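Local coordinates for uncharacterized protein (Nitrosospira multiformis, PDB 3P51) that is of unknown function but, as a polyketide cyclase/dehydrase and lipid-transport family member, probably binds a hydrophobic ligand in a Bet v 1-like fold, at residues A[63-76]-A[88-100]. Residues are numbered along the deposited sequence; the frame is centred on the assembly and turned at random.
Sequences IAYSEIERRIMYSM and IYNYVGNLHLLPV
Strands 71-76 and 88-100 form an antiparallel hairpin in the middle of the curved sheet, with backbone pairs Ile72-Leu95 and Tyr74-Gly93 each closed by two hydrogen bonds. Towards the loop that joins the two strands, Met76 N bonds to Tyr91 O, and a water links Met76 O to Tyr91 N. On the face of Arg71, Met73 and Ser75, the guanidinium of Arg71 stacks on the His96 ring, centres 3.9 Å apart and planes at 21°. A bend at chi3 (-50°) folds the arginine over the ring, with NH2 above its centre, while NH1 donates in the guanidinium plane to Asn94 OD1 at 2.7 Å. The Asn94 amide stands nearly upright to that plane. The imidazole edge meets the main chain of the turn that leads into strand 71-76, where ND1 gives a weak bond to Arg70 O, 3.3 Å away; the same oxygen accepts from Leu97 N. Were Arg71 an alanine, one face of the His96 ring would probably lose its cover and Asn94 OD1 its guanidinium donor. Farther along this face, the selenomethionine Met73 places CE 3.6 Å from Val92 CG1. On the other face, Gly93 CA makes a CH-pi contact 3.9 Å from the Tyr74 ring centre. The Tyr91 ring receives CE of selenomethionine Met76 almost squarely over its centre, a CH-pi contact also at 3.9 Å, and SE adds a Met-aromatic contact farther above the same ring, 5.0 Å from its centre. The hydroxyls of Tyr74 and Tyr91 both hydrogen-bond to the hydroxyl of Tyr129 on helix 120-139, and Trp110 NE1 also bonds to Tyr74 OH. This face of the hairpin thus looks onto the long C-terminal helix, the helix-grip arrangement of the Bet v 1-like fold, whose relatives hold ligands between sheet and helix.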
ATOM      1  N   ILE A  63      15.908   4.928   1.457  1.00 28.16           N
ATOM      2  CA  ILE A  63      15.203   4.374   2.615  1.00 29.48           C
ATOM      3  C   ILE A  63      14.302   3.195   2.241  1.00 29.41           C
ATOM      4  O   ILE A  63      13.837   2.455   3.113  1.00 31.59           O
ATOM      5  CB  ILE A  63      14.380   5.455   3.337  1.00 29.12           C
ATOM      6  CG1 ILE A  63      13.235   5.941   2.440  1.00 33.89           C
ATOM      7  CG2 ILE A  63      15.291   6.644   3.758  1.00 29.08           C
ATOM      8  CD1 ILE A  63      12.407   7.074   3.059  1.00 33.02           C
ATOM      9  N   ALA A  64      14.037   3.032   0.945  1.00 31.67           N
ATOM     10  CA  ALA A  64      13.306   1.868   0.468  1.00 29.16           C
ATOM     11  C   ALA A  64      13.542   1.701  -1.027  1.00 31.88           C
ATOM     12  O   ALA A  64      13.684   2.684  -1.761  1.00 31.96           O
ATOM     13  CB  ALA A  64      11.802   1.985   0.775  1.00 27.76           C
ATOM     14  N   TYR A  65      13.589   0.446  -1.462  1.00 30.74           N
ATOM     15  CA  TYR A  65      13.804   0.113  -2.868  1.00 32.83           C
ATOM     16  C   TYR A  65      12.983  -1.132  -3.195  1.00 35.20           C
ATOM     17  O   TYR A  65      12.972  -2.104  -2.431  1.00 33.03           O
ATOM     18  CB  TYR A  65      15.288  -0.154  -3.122  1.00 35.40           C
ATOM     19  CG  TYR A  65      15.681  -0.278  -4.577  1.00 31.37           C
ATOM     20  CD1 TYR A  65      16.349   0.753  -5.224  1.00 32.32           C
ATOM     21  CD2 TYR A  65      15.396  -1.427  -5.298  1.00 31.76           C
ATOM     22  CE1 TYR A  65      16.726   0.639  -6.565  1.00 35.18           C
ATOM     23  CE2 TYR A  65      15.768  -1.555  -6.637  1.00 35.56           C
ATOM     24  CZ  TYR A  65      16.434  -0.510  -7.261  1.00 36.80           C
ATOM     25  OH  TYR A  65      16.808  -0.620  -8.586  1.00 37.74           O
ATOM     26  N   SER A  66      12.275  -1.088  -4.316  1.00 36.59           N
ATOM     27  CA  SER A  66      11.479  -2.218  -4.760  1.00 31.68           C
ATOM     28  C   SER A  66      11.734  -2.523  -6.235  1.00 33.78           C
ATOM     29  O   SER A  66      11.394  -1.732  -7.121  1.00 32.06           O
ATOM     30  CB  SER A  66       9.992  -1.967  -4.525  1.00 32.64           C
ATOM     31  OG  SER A  66       9.235  -3.121  -4.884  1.00 33.17           O
ATOM     32  N   GLU A  67      12.354  -3.669  -6.493  1.00 33.40           N
ATOM     33  CA  GLU A  67      12.557  -4.112  -7.857  1.00 32.53           C
ATOM     34  C   GLU A  67      11.205  -4.560  -8.414  1.00 36.05           C
ATOM     35  O   GLU A  67      10.875  -4.281  -9.570  1.00 38.45           O
ATOM     36  CB  GLU A  67      13.560  -5.270  -7.898  1.00 37.76           C
ATOM     37  CG  GLU A  67      13.689  -5.935  -9.262  1.00 40.24           C
ATOM     38  CD  GLU A  67      14.351  -5.025 -10.290  1.00 45.19           C
ATOM     39  OE1 GLU A  67      14.971  -4.013  -9.895  1.00 43.61           O
ATOM     40  OE2 GLU A  67      14.250  -5.327 -11.496  1.00 47.54           O
ATOM     41  N   ILE A  68      10.423  -5.254  -7.587  1.00 35.10           N
ATOM     42  CA  ILE A  68       9.154  -5.800  -8.053  1.00 35.02           C
ATOM     43  C   ILE A  68       8.143  -4.698  -8.360  1.00 36.84           C
ATOM     44  O   ILE A  68       7.422  -4.787  -9.345  1.00 36.26           O
ATOM     45  CB  ILE A  68       8.569  -6.841  -7.077  1.00 37.44           C
ATOM     46  CG1 ILE A  68       7.272  -7.441  -7.634  1.00 46.14           C
ATOM     47  CG2 ILE A  68       8.351  -6.242  -5.701  1.00 31.74           C
ATOM     48  CD1 ILE A  68       6.606  -8.441  -6.693  1.00 49.84           C
ATOM     49  N   GLU A  69       8.109  -3.642  -7.544  1.00 32.87           N
ATOM     50  CA  GLU A  69       7.171  -2.545  -7.799  1.00 34.96           C
ATOM     51  C   GLU A  69       7.826  -1.408  -8.583  1.00 36.47           C
ATOM     52  O   GLU A  69       7.158  -0.447  -8.950  1.00 42.36           O
ATOM     53  CB  GLU A  69       6.598  -1.978  -6.494  1.00 41.04           C
ATOM     54  CG  GLU A  69       6.012  -3.011  -5.533  1.00 47.80           C
ATOM     55  CD  GLU A  69       4.749  -3.658  -6.055  1.00 59.17           C
ATOM     56  OE1 GLU A  69       4.154  -3.104  -7.005  1.00 61.82           O
ATOM     57  OE2 GLU A  69       4.357  -4.726  -5.520  1.00 63.20           O
ATOM     58  N   ARG A  70       9.132  -1.505  -8.821  1.00 33.56           N
ATOM     59  CA  ARG A  70       9.850  -0.449  -9.535  1.00 33.35           C
ATOM     60  C   ARG A  70       9.695   0.878  -8.820  1.00 35.88           C
ATOM     61  O   ARG A  70       9.186   1.846  -9.390  1.00 35.76           O
ATOM     62  CB  ARG A  70       9.337  -0.309 -10.971  1.00 35.29           C
ATOM     63  CG  ARG A  70       9.426  -1.594 -11.800  1.00 36.79           C
ATOM     64  CD  ARG A  70       9.191  -1.302 -13.274  1.00 38.39           C
ATOM     65  NE  ARG A  70       9.365  -2.488 -14.113  1.00 38.32           N
ATOM     66  CZ  ARG A  70       8.378  -3.312 -14.453  1.00 38.59           C
ATOM     67  NH1 ARG A  70       7.137  -3.078 -14.028  1.00 34.21           N
ATOM     68  NH2 ARG A  70       8.630  -4.374 -15.210  1.00 40.32           N
ATOM     69  N   ARG A  71      10.147   0.924  -7.571  1.00 34.61           N
ATOM     70  CA  ARG A  71      10.033   2.120  -6.749  1.00 31.26           C
ATOM     71  C   ARG A  71      11.329   2.412  -6.005  1.00 34.57           C
ATOM     72  O   ARG A  71      11.989   1.497  -5.520  1.00 31.39           O
ATOM     73  CB  ARG A  71       8.922   1.953  -5.714  1.00 32.13           C
ATOM     74  CG  ARG A  71       8.715   3.205  -4.876  1.00 34.70           C
ATOM     75  CD  ARG A  71       7.777   2.959  -3.711  1.00 35.83           C
ATOM     76  NE  ARG A  71       6.540   2.297  -4.117  1.00 40.64           N
ATOM     77  CZ  ARG A  71       5.478   2.928  -4.601  1.00 40.21           C
ATOM     78  NH1 ARG A  71       5.498   4.235  -4.759  1.00 38.60           N
ATOM     79  NH2 ARG A  71       4.393   2.252  -4.927  1.00 41.84           N
ATOM     80  N   ILE A  72      11.669   3.694  -5.906  1.00 35.26           N
ATOM     81  CA  ILE A  72      12.814   4.152  -5.138  1.00 31.49           C
ATOM     82  C   ILE A  72      12.310   5.200  -4.142  1.00 34.95           C
ATOM     83  O   ILE A  72      11.651   6.151  -4.543  1.00 32.81           O
ATOM     84  CB  ILE A  72      13.840   4.833  -6.057  1.00 33.45           C
ATOM     85  CG1 ILE A  72      14.422   3.842  -7.061  1.00 39.41           C
ATOM     86  CG2 ILE A  72      14.942   5.497  -5.236  1.00 35.83           C
ATOM     87  CD1 ILE A  72      15.431   4.476  -8.008  1.00 42.56           C
HETATM   88  N   MSE A  73      12.603   5.035  -2.854  1.00 32.64           N
HETATM   89  CA  MSE A  73      12.196   6.039  -1.874  1.00 34.00           C
HETATM   90  C   MSE A  73      13.404   6.516  -1.103  1.00 31.17           C
HETATM   91  O   MSE A  73      14.269   5.727  -0.756  1.00 31.17           O
HETATM   92  CB  MSE A  73      11.180   5.492  -0.877  1.00 33.97           C
HETATM   93  CG  MSE A  73       9.872   5.022  -1.479  1.00 46.98           C
HETATM   94 SE   MSE A  73       8.632   4.417  -0.070  1.00 56.97          SE
HETATM   95  CE  MSE A  73       9.055   5.794   1.229  1.00 24.32           C
ATOM     96  N   TYR A  74      13.447   7.804  -0.802  1.00 33.27           N
ATOM     97  CA  TYR A  74      14.614   8.350  -0.136  1.00 33.16           C
ATOM     98  C   TYR A  74      14.236   9.506   0.768  1.00 34.14           C
ATOM     99  O   TYR A  74      13.220  10.178   0.550  1.00 33.35           O
ATOM    100  CB  TYR A  74      15.618   8.840  -1.182  1.00 35.50           C
ATOM    101  CG  TYR A  74      15.019   9.853  -2.133  1.00 38.20           C
ATOM    102  CD1 TYR A  74      15.085  11.217  -1.865  1.00 43.05           C
ATOM    103  CD2 TYR A  74      14.370   9.442  -3.293  1.00 36.69           C
ATOM    104  CE1 TYR A  74      14.519  12.151  -2.732  1.00 45.17           C
ATOM    105  CE2 TYR A  74      13.811  10.362  -4.161  1.00 36.82           C
ATOM    106  CZ  TYR A  74      13.885  11.708  -3.877  1.00 41.41           C
ATOM    107  OH  TYR A  74      13.322  12.615  -4.743  1.00 44.91           O
ATOM    108  N   SER A  75      15.070   9.748   1.776  1.00 34.55           N
ATOM    109  CA  SER A  75      14.961  10.953   2.580  1.00 33.69           C
ATOM    110  C   SER A  75      15.917  11.988   2.014  1.00 36.49           C
ATOM    111  O   SER A  75      17.014  11.650   1.572  1.00 35.50           O
ATOM    112  CB  SER A  75      15.321  10.665   4.040  1.00 37.54           C
ATOM    113  OG  SER A  75      16.640  10.149   4.166  1.00 37.49           O
HETATM  114  N   MSE A  76      15.494  13.247   2.008  1.00 37.98           N
HETATM  115  CA  MSE A  76      16.421  14.336   1.742  1.00 35.98           C
HETATM  116  C   MSE A  76      16.939  14.867   3.078  1.00 37.17           C
HETATM  117  O   MSE A  76      16.218  15.543   3.809  1.00 39.40           O
HETATM  118  CB  MSE A  76      15.741  15.460   0.967  1.00 34.83           C
HETATM  119  CG  MSE A  76      16.718  16.507   0.488  1.00 37.01           C
HETATM  120 SE   MSE A  76      15.854  18.243   0.248  1.00 52.56          SE
HETATM  121  CE  MSE A  76      14.692  17.723  -1.246  1.00 43.14           C
ATOM    122  N   ILE A  88      12.791  22.526   6.870  1.00 43.78           N
ATOM    123  CA  ILE A  88      11.883  21.384   6.778  1.00 44.13           C
ATOM    124  C   ILE A  88      12.446  20.163   7.498  1.00 43.93           C
ATOM    125  O   ILE A  88      13.635  20.118   7.820  1.00 46.40           O
ATOM    126  CB  ILE A  88      11.582  21.002   5.312  1.00 41.53           C
ATOM    127  CG1 ILE A  88      12.825  20.421   4.632  1.00 37.02           C
ATOM    128  CG2 ILE A  88      11.063  22.205   4.544  1.00 39.76           C
ATOM    129  CD1 ILE A  88      12.536  19.741   3.263  1.00 32.40           C
ATOM    130  N   TYR A  89      11.589  19.176   7.758  1.00 35.68           N
ATOM    131  CA  TYR A  89      12.050  17.891   8.279  1.00 39.15           C
ATOM    132  C   TYR A  89      11.224  16.727   7.737  1.00 37.45           C
ATOM    133  O   TYR A  89      10.132  16.927   7.190  1.00 35.59           O
ATOM    134  CB  TYR A  89      12.116  17.868   9.814  1.00 39.90           C
ATOM    135  CG  TYR A  89      10.809  18.088  10.551  1.00 45.31           C
ATOM    136  CD1 TYR A  89      10.070  17.010  11.041  1.00 45.99           C
ATOM    137  CD2 TYR A  89      10.339  19.374  10.811  1.00 50.48           C
ATOM    138  CE1 TYR A  89       8.883  17.207  11.746  1.00 46.77           C
ATOM    139  CE2 TYR A  89       9.152  19.584  11.516  1.00 49.44           C
ATOM    140  CZ  TYR A  89       8.431  18.499  11.980  1.00 49.21           C
ATOM    141  OH  TYR A  89       7.254  18.710  12.668  1.00 49.94           O
ATOM    142  N   ASN A  90      11.767  15.519   7.871  1.00 38.76           N
ATOM    143  CA  ASN A  90      11.103  14.314   7.387  1.00 32.12           C
ATOM    144  C   ASN A  90      10.708  14.403   5.922  1.00 35.88           C
ATOM    145  O   ASN A  90       9.601  14.011   5.558  1.00 35.95           O
ATOM    146  CB  ASN A  90       9.858  14.010   8.226  1.00 36.64           C
ATOM    147  CG  ASN A  90      10.192  13.693   9.670  1.00 49.20           C
ATOM    148  OD1 ASN A  90      11.346  13.408  10.003  1.00 58.07           O
ATOM    149  ND2 ASN A  90       9.181  13.732  10.541  1.00 47.33           N
ATOM    150  N   TYR A  91      11.602  14.909   5.080  1.00 34.89           N
ATOM    151  CA  TYR A  91      11.348  14.895   3.650  1.00 35.70           C
ATOM    152  C   TYR A  91      11.499  13.480   3.108  1.00 38.38           C
ATOM    153  O   TYR A  91      12.528  12.846   3.307  1.00 39.87           O
ATOM    154  CB  TYR A  91      12.300  15.815   2.879  1.00 34.61           C
ATOM    155  CG  TYR A  91      11.867  15.941   1.440  1.00 37.71           C
ATOM    156  CD1 TYR A  91      11.187  17.071   0.995  1.00 34.57           C
ATOM    157  CD2 TYR A  91      12.078  14.902   0.536  1.00 36.17           C
ATOM    158  CE1 TYR A  91      10.762  17.170  -0.316  1.00 36.42           C
ATOM    159  CE2 TYR A  91      11.652  14.990  -0.784  1.00 37.81           C
ATOM    160  CZ  TYR A  91      10.991  16.131  -1.195  1.00 37.69           C
ATOM    161  OH  TYR A  91      10.563  16.233  -2.488  1.00 37.31           O
ATOM    162  N   VAL A  92      10.469  12.995   2.420  1.00 35.56           N
ATOM    163  CA  VAL A  92      10.526  11.691   1.748  1.00 35.17           C
ATOM    164  C   VAL A  92      10.148  11.864   0.287  1.00 33.61           C
ATOM    165  O   VAL A  92       9.128  12.482  -0.024  1.00 34.20           O
ATOM    166  CB  VAL A  92       9.569  10.671   2.376  1.00 31.97           C
ATOM    167  CG1 VAL A  92       9.490   9.392   1.496  1.00 34.68           C
ATOM    168  CG2 VAL A  92       9.993  10.339   3.812  1.00 29.27           C
ATOM    169  N   GLY A  93      10.984  11.349  -0.606  1.00 33.91           N
ATOM    170  CA  GLY A  93      10.698  11.371  -2.033  1.00 31.85           C
ATOM    171  C   GLY A  93      10.372   9.951  -2.450  1.00 37.74           C
ATOM    172  O   GLY A  93      10.901   9.010  -1.859  1.00 31.20           O
ATOM    173  N   ASN A  94       9.495   9.794  -3.441  1.00 33.98           N
ATOM    174  CA  ASN A  94       8.962   8.478  -3.802  1.00 32.04           C
ATOM    175  C   ASN A  94       8.789   8.459  -5.311  1.00 31.62           C
ATOM    176  O   ASN A  94       7.899   9.114  -5.839  1.00 34.55           O
ATOM    177  CB  ASN A  94       7.621   8.258  -3.083  1.00 30.48           C
ATOM    178  CG  ASN A  94       7.020   6.867  -3.323  1.00 32.14           C
ATOM    179  OD1 ASN A  94       7.328   6.193  -4.297  1.00 31.28           O
ATOM    180  ND2 ASN A  94       6.139   6.452  -2.426  1.00 33.27           N
ATOM    181  N   LEU A  95       9.681   7.755  -6.002  1.00 32.69           N
ATOM    182  CA  LEU A  95       9.672   7.687  -7.466  1.00 33.47           C
ATOM    183  C   LEU A  95       9.266   6.291  -7.939  1.00 33.97           C
ATOM    184  O   LEU A  95       9.862   5.292  -7.541  1.00 31.74           O
ATOM    185  CB  LEU A  95      11.060   8.014  -8.009  1.00 34.07           C
ATOM    186  CG  LEU A  95      11.332   7.754  -9.489  1.00 36.93           C
ATOM    187  CD1 LEU A  95      10.417   8.613 -10.358  1.00 31.08           C
ATOM    188  CD2 LEU A  95      12.804   8.049  -9.785  1.00 36.65           C
ATOM    189  N   HIS A  96       8.265   6.220  -8.804  1.00 33.77           N
ATOM    190  CA  HIS A  96       7.620   4.938  -9.072  1.00 31.83           C
ATOM    191  C   HIS A  96       7.116   4.849 -10.513  1.00 33.05           C
ATOM    192  O   HIS A  96       6.598   5.825 -11.053  1.00 34.83           O
ATOM    193  CB  HIS A  96       6.484   4.795  -8.067  1.00 29.69           C
ATOM    194  CG  HIS A  96       5.575   3.632  -8.314  1.00 29.17           C
ATOM    195  ND1 HIS A  96       6.031   2.336  -8.413  1.00 35.00           N
ATOM    196  CD2 HIS A  96       4.229   3.574  -8.423  1.00 29.56           C
ATOM    197  CE1 HIS A  96       4.997   1.526  -8.594  1.00 31.23           C
ATOM    198  NE2 HIS A  96       3.896   2.250  -8.604  1.00 35.42           N
ATOM    199  N   LEU A  97       7.294   3.680 -11.133  1.00 36.33           N
ATOM    200  CA  LEU A  97       6.890   3.454 -12.517  1.00 34.94           C
ATOM    201  C   LEU A  97       5.735   2.472 -12.595  1.00 36.62           C
ATOM    202  O   LEU A  97       5.650   1.552 -11.792  1.00 35.56           O
ATOM    203  CB  LEU A  97       8.037   2.855 -13.328  1.00 37.56           C
ATOM    204  CG  LEU A  97       9.367   3.585 -13.435  1.00 40.02           C
ATOM    205  CD1 LEU A  97      10.260   2.825 -14.402  1.00 40.99           C
ATOM    206  CD2 LEU A  97       9.137   4.977 -13.921  1.00 39.13           C
ATOM    207  N   LEU A  98       4.857   2.667 -13.575  1.00 35.92           N
ATOM    208  CA  LEU A  98       3.839   1.674 -13.910  1.00 35.18           C
ATOM    209  C   LEU A  98       3.773   1.530 -15.418  1.00 35.02           C
ATOM    210  O   LEU A  98       4.003   2.504 -16.147  1.00 36.58           O
ATOM    211  CB  LEU A  98       2.469   2.090 -13.380  1.00 35.46           C
ATOM    212  CG  LEU A  98       2.320   2.061 -11.857  1.00 37.78           C
ATOM    213  CD1 LEU A  98       1.100   2.861 -11.395  1.00 34.25           C
ATOM    214  CD2 LEU A  98       2.259   0.619 -11.360  1.00 34.16           C
ATOM    215  N   PRO A  99       3.467   0.317 -15.900  1.00 33.54           N
ATOM    216  CA  PRO A  99       3.306   0.166 -17.345  1.00 32.78           C
ATOM    217  C   PRO A  99       1.954   0.681 -17.798  1.00 36.07           C
ATOM    218  O   PRO A  99       0.968   0.557 -17.073  1.00 39.92           O
ATOM    219  CB  PRO A  99       3.387  -1.352 -17.557  1.00 31.68           C
ATOM    220  CG  PRO A  99       2.928  -1.951 -16.281  1.00 31.18           C
ATOM    221  CD  PRO A  99       3.292  -0.957 -15.176  1.00 30.79           C
ATOM    222  N   VAL A 100       1.935   1.275 -18.985  1.00 39.81           N
ATOM    223  CA  VAL A 100       0.716   1.614 -19.687  1.00 35.99           C
ATOM    224  C   VAL A 100       0.591   0.522 -20.746  1.00 39.19           C
ATOM    225  O   VAL A 100       1.188   0.608 -21.818  1.00 39.40           O
ATOM    226  CB  VAL A 100       0.833   3.003 -20.366  1.00 34.71           C
ATOM    227  CG1 VAL A 100      -0.430   3.322 -21.131  1.00 34.89           C
ATOM    228  CG2 VAL A 100       1.128   4.117 -19.326  1.00 29.81           C
TER
HETATM  229  O   HOH W   1       5.869  -1.076 -12.189  1.00 43.06           O
HETATM  230  O   HOH W   2      14.560  15.449   5.957  1.00 43.85           O